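Local coordinates for protein Hcp1 family type VI secretion system effector (Salmonella typhimurium, PDB 5XHH) that probably forms part of the type VI secretion machinery, as Hcp proteins elsewhere stack as rings into the inner tube and can carry effectors, at residues 97-103 against 129-135; 5-9 against 21-27; 56-62 against 121-127. All blocks are in the same frame, centred on the assembly; numbering follows the deposited sequence.

Interaction 1: 97-103 against 129-135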
loop_
_atom_site.group_PDB
_atom_site.type_symbol
_atom_site.label_atom_id
_atom_site.label_comp_id
_atom_site.label_asym_id
_atom_site.label_seq_id
_atom_site.Cartn_x
_atom_site.Cartn_y
_atom_site.Cartn_z
ATOM N N LEU A 97 -3.165 8.864 9.939
ATOM C CA LEU A 97 -2.744 8.911 8.536
ATOM C C LEU A 97 -3.432 7.839 7.698
ATOM O O LEU A 97 -3.448 6.664 8.084
ATOM C CB LEU A 97 -1.212 8.774 8.431
ATOM C CG LEU A 97 -0.548 8.774 7.044
ATOM C CD1 LEU A 97 -0.771 10.100 6.265
ATOM C CD2 LEU A 97 0.955 8.443 7.169
ATOM N N LYS A 98 -3.945 8.228 6.525
ATOM C CA LYS A 98 -4.632 7.278 5.647
ATOM C C LYS A 98 -4.338 7.559 4.175
ATOM O O LYS A 98 -4.423 8.701 3.727
ATOM C CB LYS A 98 -6.145 7.317 5.904
ATOM C CG LYS A 98 -6.987 6.453 4.982
ATOM C CD LYS A 98 -8.413 6.258 5.580
ATOM C CE LYS A 98 -9.437 5.933 4.508
ATOM N NZ LYS A 98 -10.799 5.474 5.006
ATOM N N TYR A 99 -3.976 6.522 3.425
ATOM C CA TYR A 99 -3.885 6.594 1.972
ATOM C C TYR A 99 -4.919 5.652 1.374
ATOM O O TYR A 99 -4.977 4.472 1.741
ATOM C CB TYR A 99 -2.497 6.202 1.444
ATOM C CG TYR A 99 -1.337 6.977 2.015
ATOM C CD1 TYR A 99 -1.018 8.243 1.547
ATOM C CD2 TYR A 99 -0.538 6.424 3.000
ATOM C CE1 TYR A 99 0.068 8.955 2.073
ATOM C CE2 TYR A 99 0.530 7.119 3.532
ATOM C CZ TYR A 99 0.827 8.383 3.060
ATOM O OH TYR A 99 1.890 9.046 3.589
ATOM N N THR A 100 -5.703 6.156 0.440
ATOM C CA THR A 100 -6.677 5.358 -0.302
ATOM C C THR A 100 -6.195 5.299 -1.744
ATOM O O THR A 100 -6.142 6.325 -2.427
ATOM C CB THR A 100 -8.079 5.963 -0.197
ATOM O OG1 THR A 100 -8.477 5.975 1.177
ATOM C CG2 THR A 100 -9.066 5.145 -0.979
ATOM N N PHE A 101 -5.802 4.112 -2.183
ATOM C CA PHE A 101 -5.323 3.877 -3.536
ATOM C C PHE A 101 -6.438 3.209 -4.329
ATOM O O PHE A 101 -7.239 2.448 -3.775
ATOM C CB PHE A 101 -4.088 2.965 -3.565
ATOM C CG PHE A 101 -2.977 3.370 -2.631
ATOM C CD1 PHE A 101 -2.935 2.895 -1.329
ATOM C CD2 PHE A 101 -1.937 4.169 -3.075
ATOM C CE1 PHE A 101 -1.883 3.246 -0.472
ATOM C CE2 PHE A 101 -0.899 4.523 -2.237
ATOM C CZ PHE A 101 -0.867 4.066 -0.937
ATOM N N THR A 102 -6.482 3.482 -5.634
ATOM C CA THR A 102 -7.429 2.772 -6.482
ATOM C C THR A 102 -6.736 2.221 -7.716
ATOM O O THR A 102 -5.695 2.723 -8.141
ATOM C CB THR A 102 -8.599 3.655 -6.949
ATOM O OG1 THR A 102 -8.120 4.613 -7.893
ATOM C CG2 THR A 102 -9.272 4.347 -5.784
ATOM N N ASP A 103 -7.363 1.196 -8.302
ATOM C CA ASP A 103 -6.940 0.617 -9.576
ATOM C C ASP A 103 -5.494 0.123 -9.481
ATOM O O ASP A 103 -4.563 0.667 -10.073
ATOM C CB ASP A 103 -7.121 1.634 -10.711
ATOM C CG ASP A 103 -6.648 1.116 -12.050
ATOM O OD1 ASP A 103 -6.977 -0.037 -12.396
ATOM O OD2 ASP A 103 -5.934 1.867 -12.749
ATOM N N PHE A 129 -0.438 1.591 -8.542
ATOM C CA PHE A 129 -1.734 2.231 -8.388
ATOM C C PHE A 129 -1.805 3.420 -9.332
ATOM O O PHE A 129 -0.794 4.070 -9.612
ATOM C CB PHE A 129 -1.989 2.685 -6.931
ATOM C CG PHE A 129 -0.959 3.645 -6.404
ATOM C CD1 PHE A 129 0.182 3.179 -5.773
ATOM C CD2 PHE A 129 -1.123 5.009 -6.549
ATOM C CE1 PHE A 129 1.143 4.062 -5.289
ATOM C CE2 PHE A 129 -0.171 5.898 -6.072
ATOM C CZ PHE A 129 0.970 5.417 -5.435
ATOM N N SER A 130 -3.000 3.706 -9.827
ATOM C CA SER A 130 -3.126 4.873 -10.681
ATOM C C SER A 130 -3.626 6.110 -9.952
ATOM O O SER A 130 -3.409 7.213 -10.453
ATOM C CB SER A 130 -4.022 4.563 -11.887
ATOM O OG SER A 130 -5.146 3.831 -11.494
ATOM N N THR A 131 -4.260 5.976 -8.781
ATOM C CA THR A 131 -4.680 7.151 -8.028
ATOM C C THR A 131 -4.437 6.942 -6.543
ATOM O O THR A 131 -4.572 5.827 -6.024
ATOM C CB THR A 131 -6.171 7.501 -8.216
ATOM O OG1 THR A 131 -6.946 6.771 -7.258
ATOM C CG2 THR A 131 -6.660 7.164 -9.619
ATOM N N VAL A 132 -4.119 8.040 -5.857
ATOM C CA VAL A 132 -3.917 8.006 -4.411
ATOM C C VAL A 132 -4.546 9.242 -3.798
ATOM O O VAL A 132 -4.473 10.342 -4.360
ATOM C CB VAL A 132 -2.424 7.907 -4.017
ATOM C CG1 VAL A 132 -1.620 9.066 -4.571
ATOM C CG2 VAL A 132 -2.257 7.821 -2.490
ATOM N N LYS A 133 -5.155 9.061 -2.634
ATOM C CA LYS A 133 -5.714 10.178 -1.882
ATOM C C LYS A 133 -5.286 10.021 -0.439
ATOM O O LYS A 133 -5.537 8.978 0.173
ATOM C CB LYS A 133 -7.238 10.217 -1.988
ATOM C CG LYS A 133 -7.867 11.113 -0.953
ATOM C CD LYS A 133 -9.290 11.487 -1.324
ATOM C CE LYS A 133 -9.373 12.960 -1.727
ATOM N NZ LYS A 133 -10.779 13.470 -1.858
ATOM N N GLN A 134 -4.646 11.038 0.116
ATOM C CA GLN A 134 -4.205 10.959 1.496
ATOM C C GLN A 134 -5.035 11.891 2.365
ATOM O O GLN A 134 -5.428 12.979 1.933
ATOM C CB GLN A 134 -2.700 11.257 1.616
ATOM C CG GLN A 134 -2.274 12.689 1.715
ATOM C CD GLN A 134 -0.742 12.828 1.867
ATOM O OE1 GLN A 134 -0.228 13.054 2.965
ATOM N NE2 GLN A 134 -0.030 12.703 0.764
ATOM N N GLU A 135 -5.306 11.426 3.583
ATOM C CA GLU A 135 -5.992 12.155 4.636
ATOM C C GLU A 135 -5.130 12.129 5.885
ATOM O O GLU A 135 -4.716 11.059 6.338
ATOM C CB GLU A 135 -7.357 11.527 4.948
ATOM C CG GLU A 135 -8.300 11.507 3.760
ATOM C CD GLU A 135 -9.539 10.666 4.020
ATOM O OE1 GLU A 135 -9.749 9.684 3.278
ATOM O OE2 GLU A 135 -10.280 10.978 4.978
HETATM O O HOH W 1 2.133 11.523 3.259
HETATM O O HOH W 2 -7.500 7.329 -4.623
HETATM O O HOH W 3 -7.386 8.406 2.321
#
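The rings of F101 and F129 meet edge-to-face. CD2 of F101 stands over the centre of one F129 face, 3.5 Å from F129 CG, and the two planes are 58° apart. F129 CE2 lies at the F101 edge, and the backbone N of T131 at the F129 edge. V132 CG2, anti to the backbone N, reaches the F101 ring obliquely, 3.6 Å from F101 CE2. Q134 CB lies beside the Y99 ring, 3.5 Å from Y99 CD1. In plane at the Y99 edge are Q134 NE2 and a water that joins Y99 OH to Q134 OE1.

Y99, F101, V132 and Q134 share one face of antiparallel strands 97-102 and 131-135 of the Hcp beta barrel. K98-E135, T100-K133 and T102-T131 are the hydrogen-bonded pairs. W30 and W32 also pack on Y99. The opposite face is polar. T102 OG1 and T131 OG1 are hydrogen-bonded at 2.5 Å. K98 NZ stays 4.7 Å from E135 OE1. The chain turns a corner at D103, after the first strand, and at S130, before the second; F129 comes just ahead of S130. S130 OG and D103 OD2 are modelled 2.5 Å apart, a length to be taken with caution. K156 forms a salt bridge with D103 OD2.

Interaction 2: 5-9 against 21-27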
loop_
_atom_site.group_PDB
_atom_site.type_symbol
_atom_site.label_atom_id
_atom_site.label_comp_id
_atom_site.label_asym_id
_atom_site.label_seq_id
_atom_site.Cartn_x
_atom_site.Cartn_y
_atom_site.Cartn_z
ATOM N N ILE A 5 0.141 -0.331 11.564
ATOM C CA ILE A 5 -0.062 -0.049 10.149
ATOM C C ILE A 5 -0.934 -1.161 9.588
ATOM O O ILE A 5 -0.606 -2.343 9.744
ATOM C CB ILE A 5 1.274 0.022 9.376
ATOM C CG1 ILE A 5 2.284 0.940 10.097
ATOM C CG2 ILE A 5 1.038 0.512 7.957
ATOM C CD1 ILE A 5 3.731 0.814 9.593
ATOM N N PHE A 6 -2.029 -0.794 8.931
ATOM C CA PHE A 6 -2.962 -1.757 8.368
ATOM C C PHE A 6 -3.141 -1.484 6.884
ATOM O O PHE A 6 -3.179 -0.324 6.456
ATOM C CB PHE A 6 -4.323 -1.694 9.082
ATOM C CG PHE A 6 -4.231 -1.948 10.552
ATOM C CD1 PHE A 6 -4.097 -3.228 11.030
ATOM C CD2 PHE A 6 -4.258 -0.895 11.460
ATOM C CE1 PHE A 6 -4.006 -3.468 12.389
ATOM C CE2 PHE A 6 -4.165 -1.123 12.819
ATOM C CZ PHE A 6 -4.048 -2.414 13.283
ATOM N N LEU A 7 -3.234 -2.556 6.101
ATOM C CA LEU A 7 -3.476 -2.455 4.671
ATOM C C LEU A 7 -4.670 -3.326 4.322
ATOM O O LEU A 7 -4.620 -4.549 4.470
ATOM C CB LEU A 7 -2.252 -2.860 3.854
ATOM C CG LEU A 7 -2.447 -2.716 2.344
ATOM C CD1 LEU A 7 -2.860 -1.293 1.996
ATOM C CD2 LEU A 7 -1.181 -3.108 1.580
ATOM N N LYS A 8 -5.741 -2.687 3.872
ATOM C CA LYS A 8 -6.961 -3.353 3.460
ATOM C C LYS A 8 -6.952 -3.433 1.940
ATOM O O LYS A 8 -7.023 -2.407 1.262
ATOM C CB LYS A 8 -8.177 -2.582 3.966
ATOM C CG LYS A 8 -9.513 -3.199 3.549
ATOM C CD LYS A 8 -10.647 -2.190 3.635
ATOM C CE LYS A 8 -11.995 -2.882 3.453
ATOM N NZ LYS A 8 -13.057 -1.919 3.113
ATOM N N ILE A 9 -6.876 -4.645 1.398
ATOM C CA ILE A 9 -6.863 -4.860 -0.040
ATOM C C ILE A 9 -8.143 -5.579 -0.445
ATOM O O ILE A 9 -8.443 -6.658 0.077
ATOM C CB ILE A 9 -5.630 -5.664 -0.481
ATOM C CG1 ILE A 9 -4.338 -4.965 -0.039
ATOM C CG2 ILE A 9 -5.648 -5.841 -1.994
ATOM C CD1 ILE A 9 -3.092 -5.740 -0.399
ATOM N N HIS A 21 -9.683 -3.345 12.315
ATOM C CA HIS A 21 -9.023 -3.725 11.072
ATOM C C HIS A 21 -8.952 -5.225 10.941
ATOM O O HIS A 21 -7.962 -5.786 10.455
ATOM C CB HIS A 21 -7.630 -3.105 10.987
ATOM C CG HIS A 21 -7.666 -1.616 11.020
ATOM N ND1 HIS A 21 -7.759 -0.855 9.878
ATOM C CD2 HIS A 21 -7.714 -0.750 12.059
ATOM C CE1 HIS A 21 -7.828 0.423 10.210
ATOM N NE2 HIS A 21 -7.795 0.513 11.528
ATOM N N LYS A 22 -10.010 -5.905 11.363
ATOM C CA LYS A 22 -9.972 -7.354 11.345
ATOM C C LYS A 22 -9.816 -7.854 9.918
ATOM O O LYS A 22 -10.433 -7.327 8.985
ATOM C CB LYS A 22 -11.233 -7.931 11.992
ATOM C CG LYS A 22 -11.058 -9.385 12.404
ATOM C CD LYS A 22 -11.630 -9.639 13.780
ATOM C CE LYS A 22 -13.112 -9.308 13.798
ATOM N NZ LYS A 22 -13.873 -10.264 12.949
ATOM N N ASN A 23 -8.953 -8.857 9.753
ATOM C CA ASN A 23 -8.656 -9.493 8.468
ATOM C C ASN A 23 -8.036 -8.532 7.450
ATOM O O ASN A 23 -8.103 -8.765 6.241
ATOM C CB ASN A 23 -9.905 -10.157 7.900
ATOM C CG ASN A 23 -10.486 -11.152 8.870
ATOM O OD1 ASN A 23 -9.842 -12.143 9.210
ATOM N ND2 ASN A 23 -11.673 -10.866 9.365
ATOM N N GLU A 24 -7.417 -7.463 7.920
ATOM C CA GLU A 24 -6.540 -6.666 7.078
ATOM C C GLU A 24 -5.108 -7.133 7.272
ATOM O O GLU A 24 -4.812 -7.941 8.156
ATOM C CB GLU A 24 -6.696 -5.181 7.399
ATOM C CG GLU A 24 -8.121 -4.726 7.198
ATOM C CD GLU A 24 -8.329 -3.246 7.474
ATOM O OE1 GLU A 24 -9.502 -2.838 7.583
ATOM O OE2 GLU A 24 -7.338 -2.500 7.589
ATOM N N ILE A 25 -4.215 -6.641 6.418
ATOM C CA ILE A 25 -2.805 -7.008 6.487
ATOM C C ILE A 25 -2.087 -6.086 7.460
ATOM O O ILE A 25 -2.155 -4.856 7.334
ATOM C CB ILE A 25 -2.141 -6.928 5.110
ATOM C CG1 ILE A 25 -2.784 -7.901 4.143
ATOM C CG2 ILE A 25 -0.647 -7.218 5.242
ATOM C CD1 ILE A 25 -2.477 -7.560 2.688
ATOM N N GLU A 26 -1.357 -6.679 8.399
ATOM C CA GLU A 26 -0.525 -5.908 9.308
ATOM C C GLU A 26 0.813 -5.639 8.627
ATOM O O GLU A 26 1.516 -6.571 8.223
ATOM C CB GLU A 26 -0.351 -6.651 10.632
ATOM C CG GLU A 26 -1.664 -6.764 11.421
ATOM C CD GLU A 26 -1.494 -7.381 12.798
ATOM O OE1 GLU A 26 -0.368 -7.797 13.131
ATOM O OE2 GLU A 26 -2.486 -7.441 13.552
ATOM N N VAL A 27 1.158 -4.367 8.491
ATOM C CA VAL A 27 2.278 -3.944 7.668
ATOM C C VAL A 27 3.457 -3.606 8.561
ATOM O O VAL A 27 3.315 -2.854 9.527
ATOM C CB VAL A 27 1.891 -2.740 6.796
ATOM C CG1 VAL A 27 3.144 -2.074 6.212
ATOM C CG2 VAL A 27 0.920 -3.177 5.709
HETATM O O HOH W 4 1.569 -3.284 12.123
#
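F6 and H21 form an offset stack beside a short antiparallel strand pair of the Hcp barrel. Strand 5-9 pairs with 25-26, the outermost strand of its sheet within the chain, and a type II beta turn from H21 to E24 leads into it. F6 CG is anti to the carbonyl carbon (chi1 -58°), which turns the ring to H21. The ring planes are only 2° apart and their centroids 4.1 Å apart. H21 CB also makes a CH-pi contact over the same face, 3.7 Å from the F6 centroid.

Apolar contacts fill the other side of the sheet. L7 CB meets V27 CG2 at 3.7 Å, and the CD1 ends of I9 and I25 touch. I5 CG2 lies against V27 CB. H60 packs on I25.

Backbone hydrogen bonds set the register. L7 and I25 form a hydrogen-bonded pair, and V27 N adds a nearly straight bond to I5 O. F6 and E26 are the non-hydrogen-bonded pair between them.

Both imidazole nitrogens bond to carboxylates, consistent with a positively charged ring. H21 NE2 bonds to E95. H21 ND1 donates to E24 OE2 at 2.9 Å; the oxygen lies in the imidazole plane, but the N-H meets it from 43° above the carboxylate plane.

Interaction 3: 56-62 against 121-127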
loop_
_atom_site.group_PDB
_atom_site.type_symbol
_atom_site.label_atom_id
_atom_site.label_comp_id
_atom_site.label_asym_id
_atom_site.label_seq_id
_atom_site.Cartn_x
_atom_site.Cartn_y
_atom_site.Cartn_z
ATOM N N LEU A 56 3.543 1.357 -4.618
ATOM C CA LEU A 56 3.579 1.165 -3.179
ATOM C C LEU A 56 4.435 -0.058 -2.865
ATOM O O LEU A 56 4.118 -1.168 -3.305
ATOM C CB LEU A 56 2.164 0.980 -2.637
ATOM C CG LEU A 56 2.129 0.607 -1.150
ATOM C CD1 LEU A 56 2.674 1.752 -0.254
ATOM C CD2 LEU A 56 0.729 0.229 -0.746
ATOM N N ASP A 57 5.528 0.142 -2.126
ATOM C CA ASP A 57 6.349 -0.957 -1.624
ATOM C C ASP A 57 6.002 -1.168 -0.153
ATOM O O ASP A 57 6.057 -0.223 0.634
ATOM C CB ASP A 57 7.839 -0.635 -1.818
ATOM C CG ASP A 57 8.788 -1.730 -1.272
ATOM O OD1 ASP A 57 8.648 -2.164 -0.111
ATOM O OD2 ASP A 57 9.705 -2.140 -2.006
ATOM N N PHE A 58 5.635 -2.392 0.227
ATOM C CA PHE A 58 5.396 -2.659 1.640
ATOM C C PHE A 58 5.960 -4.020 2.025
ATOM O O PHE A 58 6.209 -4.875 1.175
ATOM C CB PHE A 58 3.904 -2.540 2.017
ATOM C CG PHE A 58 3.033 -3.683 1.559
ATOM C CD1 PHE A 58 2.826 -4.784 2.377
ATOM C CD2 PHE A 58 2.369 -3.624 0.357
ATOM C CE1 PHE A 58 2.015 -5.837 1.969
ATOM C CE2 PHE A 58 1.540 -4.668 -0.055
ATOM C CZ PHE A 58 1.362 -5.769 0.758
ATOM N N ASP A 59 6.166 -4.197 3.327
ATOM C CA ASP A 59 6.699 -5.429 3.910
ATOM C C ASP A 59 5.668 -5.987 4.886
ATOM O O ASP A 59 5.027 -5.226 5.626
ATOM C CB ASP A 59 8.034 -5.147 4.644
ATOM C CG ASP A 59 8.812 -6.419 5.015
ATOM O OD1 ASP A 59 8.523 -7.534 4.506
ATOM O OD2 ASP A 59 9.739 -6.292 5.840
ATOM N N HIS A 60 5.485 -7.304 4.882
ATOM C CA HIS A 60 4.680 -7.897 5.941
ATOM C C HIS A 60 5.240 -9.277 6.253
ATOM O O HIS A 60 6.026 -9.835 5.481
ATOM C CB HIS A 60 3.192 -7.971 5.554
ATOM C CG HIS A 60 2.895 -8.966 4.469
ATOM N ND1 HIS A 60 1.867 -9.882 4.557
ATOM C CD2 HIS A 60 3.507 -9.201 3.286
ATOM C CE1 HIS A 60 1.862 -10.637 3.474
ATOM N NE2 HIS A 60 2.847 -10.245 2.688
ATOM N N TYR A 61 4.857 -9.816 7.408
ATOM C CA TYR A 61 5.136 -11.224 7.665
ATOM C C TYR A 61 4.351 -12.066 6.674
ATOM O O TYR A 61 3.250 -11.694 6.265
ATOM C CB TYR A 61 4.769 -11.607 9.103
ATOM C CG TYR A 61 5.692 -11.004 10.128
ATOM C CD1 TYR A 61 7.052 -11.241 10.070
ATOM C CD2 TYR A 61 5.207 -10.203 11.149
ATOM C CE1 TYR A 61 7.909 -10.687 10.985
ATOM C CE2 TYR A 61 6.066 -9.638 12.089
ATOM C CZ TYR A 61 7.416 -9.888 11.991
ATOM O OH TYR A 61 8.300 -9.353 12.894
ATOM N N ILE A 62 4.932 -13.183 6.243
ATOM C CA ILE A 62 4.178 -14.062 5.356
ATOM C C ILE A 62 2.932 -14.510 6.092
ATOM O O ILE A 62 2.998 -14.939 7.249
ATOM C CB ILE A 62 5.039 -15.245 4.889
ATOM C CG1 ILE A 62 6.198 -14.731 4.030
ATOM C CG2 ILE A 62 4.159 -16.252 4.117
ATOM C CD1 ILE A 62 7.195 -15.792 3.600
ATOM N N SER A 121 9.858 -15.073 8.675
ATOM C CA SER A 121 9.359 -15.298 7.321
ATOM C C SER A 121 8.568 -14.060 6.940
ATOM O O SER A 121 7.490 -13.823 7.499
ATOM C CB SER A 121 8.481 -16.542 7.238
ATOM O OG SER A 121 7.456 -16.499 8.221
ATOM N N ARG A 122 9.107 -13.275 6.001
ATOM C CA ARG A 122 8.508 -12.009 5.592
ATOM C C ARG A 122 8.495 -11.914 4.074
ATOM O O ARG A 122 8.917 -12.825 3.363
ATOM C CB ARG A 122 9.238 -10.801 6.187
ATOM C CG ARG A 122 10.695 -10.701 5.875
ATOM C CD ARG A 122 11.252 -9.462 6.557
ATOM N NE ARG A 122 11.111 -9.512 8.013
ATOM C CZ ARG A 122 11.081 -8.435 8.797
ATOM N NH1 ARG A 122 11.161 -7.225 8.265
ATOM N NH2 ARG A 122 10.966 -8.563 10.114
ATOM N N GLU A 123 7.974 -10.803 3.575
ATOM C CA GLU A 123 7.600 -10.735 2.169
ATOM C C GLU A 123 7.452 -9.276 1.777
ATOM O O GLU A 123 6.616 -8.555 2.353
ATOM C CB GLU A 123 6.305 -11.497 1.939
ATOM C CG GLU A 123 5.868 -11.622 0.507
ATOM C CD GLU A 123 4.669 -12.539 0.388
ATOM O OE1 GLU A 123 4.858 -13.698 -0.013
ATOM O OE2 GLU A 123 3.535 -12.110 0.717
ATOM N N THR A 124 8.263 -8.851 0.811
ATOM C CA THR A 124 8.131 -7.540 0.199
ATOM C C THR A 124 7.162 -7.620 -0.970
ATOM O O THR A 124 7.159 -8.593 -1.724
ATOM C CB THR A 124 9.501 -7.031 -0.267
ATOM O OG1 THR A 124 10.321 -6.832 0.878
ATOM C CG2 THR A 124 9.388 -5.709 -1.035
ATOM N N VAL A 125 6.323 -6.601 -1.100
ATOM C CA VAL A 125 5.264 -6.564 -2.096
ATOM C C VAL A 125 5.257 -5.183 -2.732
ATOM O O VAL A 125 5.384 -4.167 -2.042
ATOM C CB VAL A 125 3.883 -6.865 -1.471
ATOM C CG1 VAL A 125 2.792 -6.851 -2.544
ATOM C CG2 VAL A 125 3.905 -8.188 -0.720
ATOM N N GLU A 126 5.103 -5.144 -4.042
ATOM C CA GLU A 126 4.883 -3.901 -4.750
ATOM C C GLU A 126 3.532 -3.962 -5.436
ATOM O O GLU A 126 3.222 -4.953 -6.119
ATOM C CB GLU A 126 5.979 -3.635 -5.763
ATOM C CG GLU A 126 7.328 -3.351 -5.139
ATOM C CD GLU A 126 8.355 -3.030 -6.200
ATOM O OE1 GLU A 126 7.938 -2.551 -7.277
ATOM O OE2 GLU A 126 9.562 -3.256 -5.964
ATOM N N LEU A 127 2.749 -2.895 -5.237
ATOM C CA LEU A 127 1.450 -2.691 -5.861
ATOM C C LEU A 127 1.514 -1.410 -6.673
ATOM O O LEU A 127 1.830 -0.342 -6.133
ATOM C CB LEU A 127 0.333 -2.577 -4.825
ATOM C CG LEU A 127 0.187 -3.582 -3.691
ATOM C CD1 LEU A 127 -0.905 -3.118 -2.750
ATOM C CD2 LEU A 127 -0.098 -4.978 -4.215
HETATM O O HOH W 5 9.524 -3.849 1.770
HETATM O O HOH W 6 10.425 -8.298 2.956
HETATM O O HOH W 7 4.948 -15.712 8.757
#
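S121 starts the pairing with its carbonyl, which accepts a bond from I62 N at 2.9 Å. A water also joins S121 OG to I62 O. Further along, H60-E123, F58-V125 and L56-L127 are the hydrogen-bonded backbone pairs. R122 follows, with its chain bent at chi3 (61°). The bend brings NH1 to D59 OD2, 3.0 Å away, in a salt bridge whose hydrogen bond is weak. The guanidinium and carboxylate planes are 55° apart. R122 NE is held by the carbonyl of I119.

E123 reaches H60 on the opposite side of the strand. H60 NE2 donates to E123 OE2 at 2.8 Å, on the anti side of the carboxylate. S66 bonds to the same oxygen, and D63 takes H60 ND1. Both nitrogens of the buried H60 ring thus meet carboxylate oxygens, which would favour its protonated form.

T124 turns back to the face shared with D57, D59 and E126. Its OG1 shares one water with D57 OD1 and another with D59 OD1. Its CG2 touches the D57 carboxylate. V125 sets CB over one face of the F58 ring, 3.8 Å from the centroid, a CH-pi contact. E126 OE2 lies 4.1 Å from D57 OD2, a pair of like charges. R31, paired with D57, probably offsets part of the repulsion. N55 bonds to E126. L127 ends the segment with CD1 4.0 Å from F58 CE2.

The two strands are the inner pair of an antiparallel four-stranded sheet in the Hcp barrel. Strand 29-36 flanks 56-61, and strand 104-113 flanks 121-127. Helix 66-75 packs its L69 on H60, E123 and V125.

All three contacts are antiparallel strand pairs in one Hcp beta barrel. Interactions 1 and 2 belong to the same seven-stranded sheet: interaction 1 pairs two inner strands, and interaction 2 pairs strand 3-9 with the outermost strand 25-26. Interaction 3 lies in the four-stranded sheet. Interaction 2 is the most buried and leans on aromatic stacking and aliphatic packing. Interactions 1 and 3 are partly buried and carry more waters and polar groups, mostly on one face. Interaction 3 alone has a salt bridge between its segments. Between the sheets, L7 touches F58 and F101 touches L56. F129 meets L56 at the corner, where strand 121-129 runs on into 131-137 and links interactions 1 and 3 directly.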